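Local coordinates for oligopeptide-binding protein AppA (Bacillus subtilis, PDB 1XOC), which binds oligopeptides outside the cell and hands them to an ABC permease for uptake, supporting sporulation and genetic competence, at residues F240-T245 and H492-E497; V267-N272 and T484-P489; T288-R293 and K333-M338; S298-G303 and E374-V379; L364-G369 and A414-W419. All blocks are in the same frame, centred on the assembly; numbering follows the deposited sequence.

Contact 1: residues F240-T245 and H492-E497. With ZN (zinc ion), chain E.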
# COMPACT_ATOMS: atom_id res chain seq x y z
N PHE A 240 17.72 -1.11 -4.87
CA PHE A 240 16.73 -0.36 -5.65
C PHE A 240 15.84 -1.31 -6.44
O PHE A 240 16.32 -2.31 -6.97
CB PHE A 240 17.44 0.62 -6.61
CG PHE A 240 16.50 1.58 -7.28
CD1 PHE A 240 15.68 2.38 -6.53
CD2 PHE A 240 16.38 1.62 -8.65
CE1 PHE A 240 14.79 3.26 -7.15
CE2 PHE A 240 15.46 2.50 -9.27
CZ PHE A 240 14.68 3.28 -8.53
N ASN A 241 14.55 -0.95 -6.56
CA ASN A 241 13.60 -1.62 -7.44
C ASN A 241 13.71 -1.05 -8.84
O ASN A 241 13.16 0.02 -9.14
CB ASN A 241 12.18 -1.43 -6.91
CG ASN A 241 11.13 -2.30 -7.62
OD1 ASN A 241 11.42 -3.01 -8.60
ND2 ASN A 241 9.90 -2.24 -7.11
N VAL A 242 14.48 -1.72 -9.67
CA VAL A 242 14.78 -1.24 -11.01
C VAL A 242 13.57 -1.38 -11.93
O VAL A 242 13.01 -2.48 -12.05
CB VAL A 242 15.93 -2.07 -11.64
CG1 VAL A 242 16.23 -1.62 -13.05
CG2 VAL A 242 17.16 -2.01 -10.74
N PRO A 243 13.18 -0.31 -12.63
CA PRO A 243 12.12 -0.45 -13.64
C PRO A 243 12.44 -1.52 -14.67
O PRO A 243 13.59 -1.66 -15.09
CB PRO A 243 12.12 0.93 -14.33
CG PRO A 243 12.63 1.86 -13.30
CD PRO A 243 13.67 1.09 -12.54
N ALA A 244 11.43 -2.25 -15.13
CA ALA A 244 11.66 -3.34 -16.10
C ALA A 244 12.40 -2.91 -17.36
O ALA A 244 13.22 -3.67 -17.90
CB ALA A 244 10.36 -4.00 -16.50
N THR A 245 12.11 -1.71 -17.85
CA THR A 245 12.73 -1.20 -19.05
C THR A 245 14.24 -1.01 -18.88
O THR A 245 14.97 -1.01 -19.87
CB THR A 245 12.08 0.13 -19.51
OG1 THR A 245 12.08 1.07 -18.44
CG2 THR A 245 10.64 -0.09 -19.93
N HIS A 492 11.89 -5.88 -9.43
CA HIS A 492 13.23 -6.23 -9.88
C HIS A 492 14.22 -5.63 -8.90
O HIS A 492 14.67 -4.48 -9.07
CB HIS A 492 13.48 -5.69 -11.29
CG HIS A 492 12.49 -6.19 -12.29
ND1 HIS A 492 11.27 -5.60 -12.50
CD2 HIS A 492 12.53 -7.26 -13.13
CE1 HIS A 492 10.60 -6.24 -13.43
NE2 HIS A 492 11.33 -7.26 -13.83
N MET A 493 14.54 -6.38 -7.86
CA MET A 493 15.29 -5.83 -6.74
C MET A 493 16.79 -6.00 -6.95
O MET A 493 17.31 -7.13 -6.88
CB MET A 493 14.84 -6.46 -5.42
CG MET A 493 13.33 -6.47 -5.25
SD MET A 493 12.62 -4.83 -5.36
CE MET A 493 13.52 -3.99 -4.08
N ALA A 494 17.47 -4.89 -7.22
CA ALA A 494 18.92 -4.86 -7.32
C ALA A 494 19.54 -4.68 -5.95
O ALA A 494 19.08 -3.87 -5.17
CB ALA A 494 19.35 -3.74 -8.21
N MET A 495 20.60 -5.46 -5.67
CA MET A 495 21.23 -5.47 -4.35
C MET A 495 22.69 -5.87 -4.51
O MET A 495 23.08 -6.40 -5.54
CB MET A 495 20.53 -6.45 -3.42
CG MET A 495 20.60 -7.87 -3.90
SD MET A 495 19.44 -8.91 -3.03
CE MET A 495 17.95 -8.40 -3.82
N PRO A 496 23.51 -5.62 -3.48
CA PRO A 496 24.91 -6.01 -3.61
C PRO A 496 25.09 -7.50 -3.88
O PRO A 496 24.36 -8.31 -3.32
CB PRO A 496 25.50 -5.61 -2.25
CG PRO A 496 24.62 -4.54 -1.76
CD PRO A 496 23.25 -5.01 -2.19
N GLU A 497 26.04 -7.87 -4.74
CA GLU A 497 26.17 -9.28 -5.13
C GLU A 497 26.55 -10.15 -3.93
O GLU A 497 26.23 -11.35 -3.90
CB GLU A 497 27.12 -9.48 -6.31
CG GLU A 497 28.58 -9.21 -6.05
CD GLU A 497 29.41 -9.36 -7.32
OE1 GLU A 497 30.61 -8.99 -7.30
OE2 GLU A 497 28.86 -9.86 -8.34
ZN ZN E . 10.87 -8.69 -15.19
O HOH W 1 10.53 -3.15 -11.29
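Asn-241 and His-492 hold each other through one direct bond and one water. The backbone N of His-492 donates to Asn-241 OD1 at 3.0 Å; the bond is nearly straight at the hydrogen (171°), although the donor stands well above the plane of the amide. A water within hydrogen-bonding reach of Asn-241 OD1 (2.8 Å) and Val-242 O accepts from His-492 ND1 at 2.8 Å, in the plane of the imidazole. With ND1 used as a donor, His-492 NE2 is left to bind zinc at 2.0 Å, and Asp-304 supplies a second ligand to the metal. Ala-244 CA lies over one face of the ring, and its CB is 3.8 Å from His-492 CE1. The bend at chi2 (-57°) brings Met-493 SD to 3.7 Å from Asn-241 CG. An alanine in place of Asn-241 would probably leave the N-H of His-492 without its acceptor, and the water and imidazole less firmly fixed. Behind this shell, Phe-240 and Ala-494 exchange backbone bonds, Ala-494 N reaching Phe-240 O at 2.8 Å, and Val-242 N donates to His-492 O. On the other side of strand 492-496 runs strand 256-262. The two-residue strand 240-241 thus pairs antiparallel with 483-496 at the edge of the peptide site, where Asn-241 packs on an aromatic side chain of the bound peptide, with a zinc site seen in the crystal beside it.

Contact 2: residues V267-N272 and T484-P489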
# COMPACT_ATOMS: atom_id res chain seq x y z
N VAL A 267 -1.70 -1.83 -10.28
CA VAL A 267 -1.71 -0.42 -10.69
C VAL A 267 -3.02 -0.22 -11.43
O VAL A 267 -3.51 -1.12 -12.12
CB VAL A 267 -0.46 -0.10 -11.55
CG1 VAL A 267 -0.52 1.30 -12.13
CG2 VAL A 267 0.81 -0.29 -10.69
N TYR A 268 -3.60 0.97 -11.28
CA TYR A 268 -4.95 1.25 -11.72
C TYR A 268 -5.11 2.73 -12.03
O TYR A 268 -4.29 3.53 -11.68
CB TYR A 268 -5.95 0.83 -10.64
CG TYR A 268 -5.87 1.64 -9.37
CD1 TYR A 268 -4.98 1.31 -8.37
CD2 TYR A 268 -6.67 2.73 -9.17
CE1 TYR A 268 -4.91 2.05 -7.22
CE2 TYR A 268 -6.60 3.48 -8.04
CZ TYR A 268 -5.72 3.14 -7.06
OH TYR A 268 -5.65 3.88 -5.92
N ILE A 269 -6.20 3.06 -12.70
CA ILE A 269 -6.68 4.42 -12.75
C ILE A 269 -7.89 4.56 -11.86
O ILE A 269 -8.87 3.86 -12.04
CB ILE A 269 -7.07 4.83 -14.18
CG1 ILE A 269 -5.93 4.56 -15.15
CG2 ILE A 269 -7.51 6.29 -14.21
CD1 ILE A 269 -6.31 4.75 -16.59
N GLY A 270 -7.79 5.47 -10.91
CA GLY A 270 -8.91 5.78 -10.05
C GLY A 270 -9.74 6.92 -10.60
O GLY A 270 -9.24 8.00 -10.78
N TRP A 271 -11.02 6.64 -10.85
CA TRP A 271 -11.94 7.63 -11.38
C TRP A 271 -12.78 8.22 -10.24
O TRP A 271 -13.60 7.55 -9.67
CB TRP A 271 -12.88 6.98 -12.39
CG TRP A 271 -12.23 6.22 -13.51
CD1 TRP A 271 -12.28 4.88 -13.72
CD2 TRP A 271 -11.48 6.76 -14.59
NE1 TRP A 271 -11.58 4.55 -14.84
CE2 TRP A 271 -11.08 5.69 -15.40
CE3 TRP A 271 -11.09 8.05 -14.95
CZ2 TRP A 271 -10.33 5.87 -16.55
CZ3 TRP A 271 -10.34 8.22 -16.09
CH2 TRP A 271 -9.97 7.14 -16.87
N ASN A 272 -12.53 9.48 -9.90
CA ASN A 272 -13.18 10.08 -8.73
C ASN A 272 -14.65 10.37 -9.02
O ASN A 272 -14.96 11.24 -9.82
CB ASN A 272 -12.47 11.37 -8.32
CG ASN A 272 -12.91 11.88 -6.97
OD1 ASN A 272 -12.28 12.76 -6.39
ND2 ASN A 272 -13.97 11.31 -6.44
N THR A 484 -10.17 1.66 -13.59
CA THR A 484 -9.62 0.90 -14.70
C THR A 484 -8.41 0.16 -14.16
O THR A 484 -7.40 0.77 -13.79
CB THR A 484 -9.25 1.79 -15.91
OG1 THR A 484 -10.45 2.37 -16.42
CG2 THR A 484 -8.62 1.03 -16.98
N PHE A 485 -8.49 -1.15 -14.11
CA PHE A 485 -7.38 -1.94 -13.63
C PHE A 485 -6.36 -2.00 -14.74
O PHE A 485 -6.71 -2.25 -15.88
CB PHE A 485 -7.88 -3.33 -13.20
CG PHE A 485 -8.84 -3.27 -12.05
CD1 PHE A 485 -10.22 -3.26 -12.27
CD2 PHE A 485 -8.37 -3.16 -10.75
CE1 PHE A 485 -11.11 -3.15 -11.21
CE2 PHE A 485 -9.25 -3.05 -9.70
CZ PHE A 485 -10.62 -3.05 -9.92
N LEU A 486 -5.08 -1.74 -14.44
CA LEU A 486 -4.06 -1.66 -15.48
C LEU A 486 -3.18 -2.91 -15.54
O LEU A 486 -3.20 -3.61 -16.54
CB LEU A 486 -3.23 -0.37 -15.35
CG LEU A 486 -3.94 0.98 -15.63
CD1 LEU A 486 -2.96 2.11 -15.31
CD2 LEU A 486 -4.50 1.09 -17.04
N TYR A 487 -2.40 -3.19 -14.50
CA TYR A 487 -1.54 -4.36 -14.52
C TYR A 487 -1.10 -4.83 -13.13
O TYR A 487 -1.19 -4.11 -12.16
CB TYR A 487 -0.31 -4.15 -15.39
CG TYR A 487 0.48 -2.93 -15.03
CD1 TYR A 487 0.13 -1.70 -15.52
CD2 TYR A 487 1.59 -3.00 -14.19
CE1 TYR A 487 0.81 -0.59 -15.19
CE2 TYR A 487 2.30 -1.86 -13.86
CZ TYR A 487 1.89 -0.66 -14.38
OH TYR A 487 2.56 0.50 -14.09
N TYR A 488 -0.61 -6.07 -13.08
CA TYR A 488 0.07 -6.60 -11.90
C TYR A 488 1.58 -6.48 -12.10
O TYR A 488 2.14 -7.13 -12.99
CB TYR A 488 -0.29 -8.08 -11.72
CG TYR A 488 -1.78 -8.31 -11.62
CD1 TYR A 488 -2.53 -7.74 -10.60
CD2 TYR A 488 -2.43 -9.16 -12.51
CE1 TYR A 488 -3.90 -7.95 -10.52
CE2 TYR A 488 -3.80 -9.38 -12.43
CZ TYR A 488 -4.53 -8.77 -11.43
OH TYR A 488 -5.90 -9.00 -11.37
N PRO A 489 2.24 -5.62 -11.32
CA PRO A 489 3.65 -5.38 -11.58
C PRO A 489 4.58 -6.41 -11.00
O PRO A 489 4.24 -7.07 -10.01
CB PRO A 489 3.90 -4.09 -10.84
CG PRO A 489 2.96 -4.09 -9.75
CD PRO A 489 1.74 -4.75 -10.24
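Thr-484 OG1 is gripped by two groups: Trp-271 NE1 donates to it at 2.9 Å, and Thr-288 OG1 is its other hydrogen-bonding partner. The threonine oxygen sits at the indole edge, only 6° out of the ring plane. Ile-269 CG2 lies over one face of the same indole, so the ring is held both at its rim and from above. At the other end of the pairing Val-267 packs on Tyr-487, the two side chains lying side by side and pointing the same way. Val-267 CB stands over the face of the Tyr-487 ring, 3.9 Å from its centroid, a CH-pi contact. This end lines the peptide site: Val-267 packs on an aromatic side chain of the bound peptide and Tyr-487 on its backbone. Between the two ends Leu-486 CD1 reaches Ile-269 CG1 at 3.9 Å. The strands are antiparallel, with a classic beta bulge in which Leu-486 and Tyr-487 both face Val-267: Val-267 O accepts from Leu-486 N at 2.9 Å and, weakly, from Tyr-487 N. Strand 267-271 is flanked by 484-488 on one edge and 414-420 on the other. Helix 371-385 packs against Val-267, Ile-269 and Tyr-487, while helix 293-300 touches Thr-484, Leu-486 and Tyr-487.

Contact 3: residues T288-R293 and K333-M338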
# COMPACT_ATOMS: atom_id res chain seq x y z
N THR A 288 -12.53 2.39 -19.86
CA THR A 288 -11.72 1.19 -19.90
C THR A 288 -11.67 0.62 -21.31
O THR A 288 -10.60 0.23 -21.81
CB THR A 288 -12.28 0.14 -18.92
OG1 THR A 288 -12.18 0.66 -17.59
CG2 THR A 288 -11.50 -1.18 -19.03
N THR A 289 -12.82 0.58 -21.97
CA THR A 289 -12.92 -0.00 -23.31
C THR A 289 -12.11 0.80 -24.32
O THR A 289 -11.67 0.26 -25.33
CB THR A 289 -14.41 -0.06 -23.75
OG1 THR A 289 -15.14 -0.80 -22.78
CG2 THR A 289 -14.59 -0.73 -25.10
N ALA A 290 -11.91 2.08 -24.04
CA ALA A 290 -11.15 2.97 -24.94
C ALA A 290 -9.64 2.81 -24.79
O ALA A 290 -8.89 3.36 -25.60
CB ALA A 290 -11.52 4.41 -24.67
N LEU A 291 -9.20 2.11 -23.75
CA LEU A 291 -7.78 2.00 -23.44
C LEU A 291 -7.21 0.65 -23.85
O LEU A 291 -7.69 -0.41 -23.44
CB LEU A 291 -7.52 2.29 -21.98
CG LEU A 291 -7.90 3.69 -21.49
CD1 LEU A 291 -7.89 3.79 -19.98
CD2 LEU A 291 -7.01 4.76 -22.16
N ASP A 292 -6.15 0.71 -24.65
CA ASP A 292 -5.48 -0.47 -25.15
C ASP A 292 -4.48 -0.91 -24.09
O ASP A 292 -3.28 -0.62 -24.17
CB ASP A 292 -4.78 -0.16 -26.47
CG ASP A 292 -4.24 -1.40 -27.16
OD1 ASP A 292 -3.89 -1.30 -28.36
OD2 ASP A 292 -4.16 -2.47 -26.50
N ARG A 293 -4.98 -1.60 -23.07
CA ARG A 293 -4.15 -1.95 -21.92
C ARG A 293 -3.02 -2.94 -22.27
O ARG A 293 -1.94 -2.89 -21.69
CB ARG A 293 -5.02 -2.46 -20.77
CG ARG A 293 -5.82 -1.34 -20.08
CD ARG A 293 -6.70 -1.86 -18.99
NE ARG A 293 -7.79 -2.60 -19.58
CZ ARG A 293 -8.46 -3.59 -18.99
NH1 ARG A 293 -8.17 -4.01 -17.76
NH2 ARG A 293 -9.43 -4.16 -19.67
N LYS A 333 -14.29 1.78 -31.30
CA LYS A 333 -15.63 2.15 -31.80
C LYS A 333 -16.74 1.80 -30.80
O LYS A 333 -17.72 2.52 -30.69
CB LYS A 333 -15.91 1.64 -33.22
CG LYS A 333 -15.63 0.16 -33.54
CD LYS A 333 -15.05 0.04 -34.97
CE LYS A 333 -15.27 -1.32 -35.65
NZ LYS A 333 -14.80 -1.34 -37.08
N LYS A 334 -16.56 0.73 -30.04
CA LYS A 334 -17.52 0.42 -29.00
C LYS A 334 -17.51 1.49 -27.91
O LYS A 334 -18.57 1.85 -27.42
CB LYS A 334 -17.25 -0.96 -28.38
CG LYS A 334 -18.37 -1.43 -27.48
CD LYS A 334 -18.05 -2.78 -26.90
CE LYS A 334 -19.09 -3.18 -25.90
NZ LYS A 334 -20.42 -3.22 -26.56
N ALA A 335 -16.33 1.96 -27.50
CA ALA A 335 -16.26 3.04 -26.51
C ALA A 335 -17.00 4.30 -26.96
O ALA A 335 -17.69 4.93 -26.17
CB ALA A 335 -14.83 3.37 -26.20
N LYS A 336 -16.82 4.65 -28.23
CA LYS A 336 -17.51 5.79 -28.84
C LYS A 336 -19.03 5.63 -28.74
O LYS A 336 -19.74 6.58 -28.38
CB LYS A 336 -17.11 5.94 -30.32
CG LYS A 336 -15.71 6.48 -30.52
CD LYS A 336 -15.35 6.57 -31.99
CE LYS A 336 -13.94 7.13 -32.19
NZ LYS A 336 -13.51 7.19 -33.60
N GLN A 337 -19.49 4.43 -29.06
CA GLN A 337 -20.92 4.11 -29.06
C GLN A 337 -21.48 4.15 -27.64
O GLN A 337 -22.53 4.72 -27.40
CB GLN A 337 -21.14 2.73 -29.69
CG GLN A 337 -22.58 2.22 -29.71
CD GLN A 337 -23.56 3.12 -30.45
OE1 GLN A 337 -23.17 3.85 -31.37
NE2 GLN A 337 -24.84 3.04 -30.08
N MET A 338 -20.74 3.56 -26.71
CA MET A 338 -21.14 3.57 -25.30
C MET A 338 -21.27 4.99 -24.76
O MET A 338 -22.20 5.29 -24.02
CB MET A 338 -20.14 2.78 -24.45
CG MET A 338 -20.18 1.28 -24.69
SD MET A 338 -18.75 0.48 -23.94
CE MET A 338 -19.28 0.44 -22.24
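Two helices of the alpha/beta lobe meet here: segment 288-293, at the C-terminal part of helix 281-289 and onward, packs against helix 332-341. No hydrogen bond joins the two segments; the contact is made mainly by small side chains, with Met-338 and the base of Lys-334. Ala-290 and Ala-335 approach methyl to methyl, CB to CB at 3.8 Å, and this lets the backbones come close, with the CA atoms of the same pair 5.3 Å apart. Ala-335 CB also lies 3.9 Å from Ala-290 N. Beside the alanines, Thr-289 turns its methyl to the other helix: CG2 is anti to the backbone N and lies 4.0 Å from Ala-335 N, with Lys-334 CB a little farther off at 4.2 Å. The lysine's chain then runs away from the contact. Ala-290 is backed on another side by Leu-384 of helix 371-385 and by Ile-387, which tie this corner to the body of the lobe. The hydroxyl of Thr-289 is satisfied within its own helix by the carbonyl of Gln-285, one turn back. Met-338 comes across Thr-289 at about a right angle, and Met-338 SD stops 4.0 Å from Thr-289 OG1.

Contact 4: residues S298-G303 and E374-V379. With ZN (zinc ion), chain F; ZN (zinc ion), chain J.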
# COMPACT_ATOMS: atom_id res chain seq x y z
N SER A 298 2.91 -3.54 -23.27
CA SER A 298 3.96 -3.77 -24.27
C SER A 298 4.87 -2.57 -24.42
O SER A 298 6.09 -2.70 -24.52
CB SER A 298 3.34 -4.07 -25.62
OG SER A 298 2.63 -5.27 -25.54
N GLN A 299 4.27 -1.40 -24.43
CA GLN A 299 4.93 -0.15 -24.75
C GLN A 299 5.70 0.31 -23.53
O GLN A 299 6.92 0.39 -23.56
CB GLN A 299 3.84 0.87 -25.17
CG GLN A 299 4.28 2.19 -25.76
CD GLN A 299 3.08 3.03 -26.23
OE1 GLN A 299 1.95 2.54 -26.34
NE2 GLN A 299 3.33 4.29 -26.50
N VAL A 300 4.99 0.52 -22.43
CA VAL A 300 5.55 1.16 -21.26
C VAL A 300 6.37 0.22 -20.35
O VAL A 300 7.33 0.67 -19.72
CB VAL A 300 4.45 1.87 -20.46
CG1 VAL A 300 5.05 2.65 -19.36
CG2 VAL A 300 3.64 2.80 -21.38
N LEU A 301 5.97 -1.05 -20.25
CA LEU A 301 6.66 -2.04 -19.39
C LEU A 301 7.56 -3.00 -20.20
O LEU A 301 8.16 -3.93 -19.64
CB LEU A 301 5.64 -2.90 -18.59
CG LEU A 301 4.75 -2.33 -17.48
CD1 LEU A 301 5.59 -1.54 -16.52
CD2 LEU A 301 3.64 -1.49 -18.00
N ASP A 302 7.68 -2.76 -21.50
CA ASP A 302 8.42 -3.67 -22.38
C ASP A 302 7.94 -5.12 -22.21
O ASP A 302 8.71 -6.06 -22.24
CB ASP A 302 9.93 -3.55 -22.14
CG ASP A 302 10.52 -2.27 -22.75
OD1 ASP A 302 9.74 -1.43 -23.28
OD2 ASP A 302 11.76 -2.11 -22.71
N GLY A 303 6.63 -5.27 -22.03
CA GLY A 303 6.02 -6.57 -21.92
C GLY A 303 6.19 -7.28 -20.59
O GLY A 303 5.80 -8.42 -20.44
N GLU A 374 4.13 8.06 -15.31
CA GLU A 374 4.15 9.28 -16.09
C GLU A 374 3.88 8.94 -17.55
O GLU A 374 3.08 9.60 -18.22
CB GLU A 374 5.47 10.05 -15.90
CG GLU A 374 5.76 10.46 -14.41
CD GLU A 374 7.16 11.02 -14.19
OE1 GLU A 374 7.91 11.13 -15.19
OE2 GLU A 374 7.52 11.41 -13.03
N ASP A 375 4.55 7.94 -18.08
CA ASP A 375 4.30 7.45 -19.44
C ASP A 375 2.87 6.95 -19.64
O ASP A 375 2.23 7.22 -20.67
CB ASP A 375 5.26 6.31 -19.78
CG ASP A 375 6.70 6.75 -19.91
OD1 ASP A 375 7.61 5.91 -19.99
OD2 ASP A 375 6.95 7.98 -19.93
N ILE A 376 2.36 6.17 -18.71
CA ILE A 376 0.98 5.73 -18.83
C ILE A 376 0.04 6.90 -18.93
O ILE A 376 -0.92 6.84 -19.70
CB ILE A 376 0.59 4.86 -17.64
CG1 ILE A 376 1.33 3.53 -17.71
CG2 ILE A 376 -0.94 4.62 -17.63
CD1 ILE A 376 1.16 2.70 -16.47
N ALA A 377 0.28 7.95 -18.15
CA ALA A 377 -0.60 9.13 -18.18
C ALA A 377 -0.65 9.80 -19.55
O ALA A 377 -1.70 10.25 -20.05
CB ALA A 377 -0.23 10.11 -17.12
N VAL A 378 0.51 9.84 -20.20
CA VAL A 378 0.61 10.41 -21.55
C VAL A 378 -0.09 9.49 -22.56
O VAL A 378 -0.81 9.94 -23.43
CB VAL A 378 2.08 10.64 -21.92
CG1 VAL A 378 2.20 11.08 -23.33
CG2 VAL A 378 2.72 11.66 -20.95
N VAL A 379 0.05 8.19 -22.39
CA VAL A 379 -0.60 7.25 -23.30
C VAL A 379 -2.14 7.30 -23.16
O VAL A 379 -2.87 7.28 -24.15
CB VAL A 379 -0.09 5.80 -23.07
CG1 VAL A 379 -0.93 4.81 -23.88
CG2 VAL A 379 1.38 5.66 -23.47
ZN ZN F . 9.62 12.00 -14.09
ZN ZN J . 9.50 7.07 -20.18
O HOH W 2 8.47 3.41 -19.00
O HOH W 3 9.02 14.01 -13.40
O HOH W 4 10.51 12.27 -16.09
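Val-300 sets CG1 anti to its backbone N (chi1 -173°), and Asp-375 sets CG anti to its carbonyl carbon (chi1 -68°); in the helix-helix packing of 293-300 against 371-385 the valine methyl meets the base of the aspartate. Val-300 CG1 lies 3.7 Å from Asp-375 CB and 4.2 Å from Ile-376 CG1, the isoleucine crossing the valine at about a right angle. The other methyl of Val-300, CG2, faces Val-379 CG2. One residue earlier on the same helix, Gln-299 reaches toward Val-379 tip to tip, with NE2 of the glutamine 3.9 Å from the valine CG2. Ile-296 covers Ile-376 and Val-379 from the preceding turn of helix 293-300. The outer edge is polar: Glu-374 binds one zinc ion through both carboxylate oxygens, together with two waters, and its OE2 also accepts from Gly-369 N. Asp-375 OD1 binds a different zinc at 2.2 Å and takes a proton from a water at 2.8 Å, which donates its other to Val-300 O at 3.1 Å.

Contact 5: residues L364-G369 and A414-W419; sequences LKTNQG and AMVMGW
Leu-364 and Val-416 lie obliquely against each other on one face of the sheet, with Ala-414 beside them. Leu-364 CD1 reaches Ala-414 CB at 3.7 Å and Val-416 CG2 at 3.9 Å. Thr-366 meets the same valine through a polar atom: its OG1, anti to the backbone N (chi1 -163°), donates to Val-416 O at 2.8 Å, tilted 32° from the carbonyl plane. A valine in place of Thr-366 would probably leave the carbonyl of Val-416 without this donor where the strands begin to splay. Beyond it, Asn-367 and Met-417 cross at about a right angle, OD1 of the asparagine lying 4.2 Å from the methionine CE; that OD1 is hydrogen-bonded to Arg-373 NH1, and Asn-367 ND2 to the backbone of the bound peptide. Two backbone bonds keep the strands in step, Lys-365 N to Ala-414 O at 3.1 Å and Val-416 N to Lys-365 O at 2.9 Å. This is a parallel strand pair in the central sheet of a periplasmic-binding-protein-type lobe, and at Gly-418 and Trp-419 the peptide adds its own antiparallel strand.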
# COMPACT_ATOMS: atom_id res chain seq x y z
N LEU A 364 -5.51 14.23 -15.17
CA LEU A 364 -5.01 12.95 -14.70
C LEU A 364 -3.67 13.13 -13.98
O LEU A 364 -2.64 13.49 -14.59
CB LEU A 364 -4.81 12.01 -15.88
CG LEU A 364 -4.36 10.56 -15.63
CD1 LEU A 364 -5.33 9.77 -14.78
CD2 LEU A 364 -4.14 9.84 -16.94
N LYS A 365 -3.68 12.85 -12.67
CA LYS A 365 -2.49 12.99 -11.84
C LYS A 365 -1.76 11.67 -11.66
O LYS A 365 -2.37 10.59 -11.67
CB LYS A 365 -2.87 13.48 -10.44
CG LYS A 365 -3.31 14.89 -10.34
CD LYS A 365 -3.71 15.27 -8.92
CE LYS A 365 -3.89 16.77 -8.82
NZ LYS A 365 -4.43 17.24 -7.51
N THR A 366 -0.44 11.75 -11.45
CA THR A 366 0.31 10.59 -10.92
C THR A 366 1.54 11.07 -10.19
O THR A 366 1.79 12.29 -10.16
CB THR A 366 0.70 9.58 -12.03
OG1 THR A 366 1.05 8.34 -11.38
CG2 THR A 366 1.84 10.06 -12.85
N ASN A 367 2.31 10.16 -9.60
CA ASN A 367 3.41 10.56 -8.74
C ASN A 367 4.75 10.79 -9.43
O ASN A 367 5.22 9.95 -10.21
CB ASN A 367 3.59 9.58 -7.57
CG ASN A 367 3.69 8.14 -8.01
OD1 ASN A 367 2.78 7.63 -8.64
ND2 ASN A 367 4.79 7.48 -7.64
N GLN A 368 5.35 11.96 -9.13
CA GLN A 368 6.70 12.36 -9.56
C GLN A 368 7.74 11.27 -9.30
O GLN A 368 7.91 10.84 -8.15
CB GLN A 368 7.12 13.65 -8.84
CG GLN A 368 8.45 14.23 -9.33
CD GLN A 368 8.90 15.44 -8.54
OE1 GLN A 368 9.86 16.10 -8.93
NE2 GLN A 368 8.22 15.74 -7.42
N GLY A 369 8.41 10.83 -10.35
CA GLY A 369 9.54 9.95 -10.23
C GLY A 369 9.23 8.55 -10.72
O GLY A 369 10.15 7.75 -10.97
N ALA A 414 -8.86 12.20 -11.65
CA ALA A 414 -8.46 10.81 -11.88
C ALA A 414 -7.00 10.68 -11.54
O ALA A 414 -6.27 11.66 -11.58
CB ALA A 414 -8.71 10.40 -13.32
N MET A 415 -6.54 9.48 -11.19
CA MET A 415 -5.12 9.29 -10.93
C MET A 415 -4.63 7.94 -11.35
O MET A 415 -5.37 6.98 -11.29
CB MET A 415 -4.80 9.51 -9.46
CG MET A 415 -5.40 8.50 -8.54
SD MET A 415 -4.96 8.83 -6.83
CE MET A 415 -6.08 7.70 -6.01
N VAL A 416 -3.38 7.89 -11.80
CA VAL A 416 -2.70 6.61 -12.03
C VAL A 416 -1.97 6.27 -10.74
O VAL A 416 -1.13 7.01 -10.28
CB VAL A 416 -1.70 6.70 -13.20
CG1 VAL A 416 -1.02 5.33 -13.39
CG2 VAL A 416 -2.38 7.17 -14.48
N MET A 417 -2.29 5.11 -10.13
CA MET A 417 -1.89 4.86 -8.74
C MET A 417 -1.75 3.38 -8.55
O MET A 417 -2.18 2.62 -9.40
CB MET A 417 -2.91 5.43 -7.78
CG MET A 417 -2.59 5.47 -6.30
SD MET A 417 -0.96 6.01 -5.85
CE MET A 417 -0.86 7.61 -6.62
N GLY A 418 -1.07 2.98 -7.48
CA GLY A 418 -1.07 1.58 -7.11
C GLY A 418 -1.47 1.30 -5.67
O GLY A 418 -1.37 2.17 -4.81
N TRP A 419 -1.88 0.06 -5.43
CA TRP A 419 -2.03 -0.50 -4.07
C TRP A 419 -0.96 -1.54 -3.78
O TRP A 419 -0.72 -2.39 -4.61
CB TRP A 419 -3.40 -1.19 -3.91
CG TRP A 419 -4.56 -0.23 -3.76
CD1 TRP A 419 -5.62 -0.08 -4.60
CD2 TRP A 419 -4.76 0.70 -2.68
NE1 TRP A 419 -6.46 0.91 -4.13
CE2 TRP A 419 -5.96 1.41 -2.96
CE3 TRP A 419 -4.06 1.00 -1.54
CZ2 TRP A 419 -6.47 2.37 -2.11
CZ3 TRP A 419 -4.57 1.98 -0.68
CH2 TRP A 419 -5.75 2.67 -0.99

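Overall arrangement
Contacts 1, 2 and 5 pair strands of one sheet: strand 483-496 serves both 1 and 2, and strand 265-271 of contact 2 has 414-420 of contact 5 on its other edge, through bonds such as Tyr-268 N to Met-417 O. All three reach the peptide; 2 and 5 lie nearest the centre of the chain. Contacts 3 and 4 are helix packings without direct hydrogen bonds, and each includes an exposed residue, Lys-334 and Gln-299, where the strand contacts have none. Contact 3, its centre about 29 Å from the centre of the chain, is the most peripheral, yet Thr-288 and Arg-293 tie segment 288-293 to contact 2. Zinc appears at the margins of contacts 1 and 4. Contact 4 lays Ile-376 on Leu-486 and Tyr-487.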